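Local coordinates for glutathione S-transferase (Natrialba magadii ATCC 43099, PDB 6GZF), which probably acts as a Xi-class glutathione transferase of the glutathionyl-hydroquinone reductase type, at residues F250-H255 and V288-I293. Numbering follows the deposited sequence.
Sequences FDNVYH and VEMDHI
N252 and V253, which face M290 and I293, sit inside a wide pi-type turn closed by the hydrogen bond from H255 N to F250 O, at 2.7 Å. In the all-helical C-terminal domain of the glutathione transferase fold, this short helix, 250-254, packs against the start of helix 290-299. E289 is the N-cap there, and its O receives I293 N at 3.1 Å in the first turn. Two side-chain pairs make the contact, both by van der Waals packing. V253 and I293 point at each other from backbones whose CA atoms are 8.0 Å apart, and they touch methyl to methyl, V253 CG2 on I293 CG2 at 3.7 Å. With V253 CG1 anti to the backbone N (chi1 173°), CG2 is set anti to the carbonyl carbon, and it is this methyl that meets I293. The same side chain also rests on Y297 and Y298 of the facing helix, and Y298 OH adds a polar tie by hydrogen-bonding N252 O. Next to V253, Y254 turns elsewhere, its OH hydrogen-bonded to Y196 OH and the two rings meeting edge-to-face; Y196 is the predicted proton donor/acceptor, while Y254 and Y297 are predicted to lower the pKa of the predicted nucleophile, C64, and V253 therefore packs near residues of the probable active site. The second pair involves M290, whose chain bends at chi2 and chi3 (64° and 72°) and so brings its thioether to N252. The two side chains cross obliquely: M290 SD lies 4.1 Å from N252 CG, and the terminal methyl, M290 CE, is 4.1 Å from N252 OD1.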
# COMPACT_ATOMS: atom_id res chain seq x y z
N PHE A 250 8.09 -5.12 -6.97
CA PHE A 250 6.63 -5.13 -6.86
C PHE A 250 6.14 -5.23 -5.41
O PHE A 250 5.33 -4.42 -4.97
CB PHE A 250 6.05 -6.27 -7.68
CG PHE A 250 4.59 -6.09 -8.04
CD1 PHE A 250 3.60 -6.36 -7.11
CD2 PHE A 250 4.23 -5.65 -9.30
CE1 PHE A 250 2.27 -6.19 -7.44
CE2 PHE A 250 2.90 -5.49 -9.63
CZ PHE A 250 1.91 -5.75 -8.70
N ASP A 251 6.62 -6.23 -4.69
CA ASP A 251 6.09 -6.53 -3.36
C ASP A 251 6.63 -5.62 -2.26
O ASP A 251 6.05 -5.53 -1.18
CB ASP A 251 6.38 -7.99 -3.00
CG ASP A 251 5.55 -8.96 -3.82
OD1 ASP A 251 4.93 -8.52 -4.81
OD2 ASP A 251 5.52 -10.16 -3.48
N ASN A 252 7.74 -4.93 -2.53
CA ASN A 252 8.31 -4.01 -1.56
C ASN A 252 7.88 -2.57 -1.80
O ASN A 252 7.90 -1.74 -0.89
CB ASN A 252 9.84 -4.10 -1.56
CG ASN A 252 10.36 -5.14 -0.58
OD1 ASN A 252 10.58 -6.29 -0.94
ND2 ASN A 252 10.56 -4.72 0.67
N VAL A 253 7.50 -2.26 -3.04
CA VAL A 253 7.19 -0.89 -3.42
C VAL A 253 5.85 -0.76 -4.15
O VAL A 253 4.92 -0.14 -3.64
CB VAL A 253 8.29 -0.29 -4.31
CG1 VAL A 253 7.87 1.06 -4.84
CG2 VAL A 253 9.60 -0.18 -3.54
N TYR A 254 5.77 -1.34 -5.35
CA TYR A 254 4.62 -1.15 -6.23
C TYR A 254 3.30 -1.54 -5.59
O TYR A 254 2.28 -0.86 -5.77
CB TYR A 254 4.82 -1.96 -7.52
CG TYR A 254 5.98 -1.50 -8.37
CD1 TYR A 254 6.43 -0.19 -8.32
CD2 TYR A 254 6.63 -2.38 -9.23
CE1 TYR A 254 7.49 0.24 -9.10
CE2 TYR A 254 7.69 -1.97 -10.01
CZ TYR A 254 8.11 -0.66 -9.94
OH TYR A 254 9.17 -0.24 -10.72
N HIS A 255 3.32 -2.62 -4.82
CA HIS A 255 2.12 -3.16 -4.19
C HIS A 255 1.50 -2.18 -3.19
O HIS A 255 0.28 -2.02 -3.14
CB HIS A 255 2.45 -4.48 -3.49
CG HIS A 255 1.26 -5.21 -2.95
ND1 HIS A 255 0.57 -4.78 -1.84
CD2 HIS A 255 0.65 -6.34 -3.37
CE1 HIS A 255 -0.42 -5.62 -1.60
NE2 HIS A 255 -0.40 -6.57 -2.51
N VAL A 288 21.09 -5.89 -7.29
CA VAL A 288 19.86 -5.53 -6.60
C VAL A 288 20.17 -4.84 -5.27
O VAL A 288 20.62 -5.48 -4.32
CB VAL A 288 18.98 -6.77 -6.33
CG1 VAL A 288 17.59 -6.34 -5.89
CG2 VAL A 288 18.89 -7.63 -7.58
N GLU A 289 19.92 -3.54 -5.22
CA GLU A 289 20.10 -2.77 -4.00
C GLU A 289 18.76 -2.30 -3.45
O GLU A 289 18.31 -1.20 -3.76
CB GLU A 289 21.02 -1.57 -4.25
CG GLU A 289 22.47 -1.94 -4.49
CD GLU A 289 23.17 -2.39 -3.23
OE1 GLU A 289 22.73 -2.00 -2.13
OE2 GLU A 289 24.16 -3.15 -3.33
N MET A 290 18.13 -3.15 -2.64
CA MET A 290 16.80 -2.88 -2.12
C MET A 290 16.77 -1.62 -1.25
O MET A 290 15.78 -0.90 -1.23
CB MET A 290 16.29 -4.08 -1.31
CG MET A 290 14.80 -4.05 -1.04
SD MET A 290 13.84 -4.15 -2.57
CE MET A 290 14.11 -5.86 -3.03
N ASP A 291 17.87 -1.37 -0.54
CA ASP A 291 17.98 -0.19 0.30
C ASP A 291 17.84 1.08 -0.53
O ASP A 291 17.23 2.06 -0.10
CB ASP A 291 19.31 -0.19 1.05
CG ASP A 291 19.37 0.87 2.13
OD1 ASP A 291 18.35 1.09 2.81
OD2 ASP A 291 20.44 1.49 2.31
N HIS A 292 18.41 1.05 -1.74
CA HIS A 292 18.27 2.16 -2.68
C HIS A 292 16.84 2.25 -3.19
O HIS A 292 16.29 3.35 -3.35
CB HIS A 292 19.24 1.99 -3.85
CG HIS A 292 20.65 2.35 -3.53
ND1 HIS A 292 21.30 3.43 -4.11
CD2 HIS A 292 21.55 1.77 -2.70
CE1 HIS A 292 22.53 3.50 -3.64
NE2 HIS A 292 22.71 2.51 -2.79
N ILE A 293 16.23 1.10 -3.45
CA ILE A 293 14.89 1.03 -4.02
C ILE A 293 13.84 1.58 -3.06
O ILE A 293 13.04 2.44 -3.44
CB ILE A 293 14.52 -0.42 -4.40
CG1 ILE A 293 15.40 -0.91 -5.56
CG2 ILE A 293 13.05 -0.51 -4.79
CD1 ILE A 293 15.20 -2.37 -5.90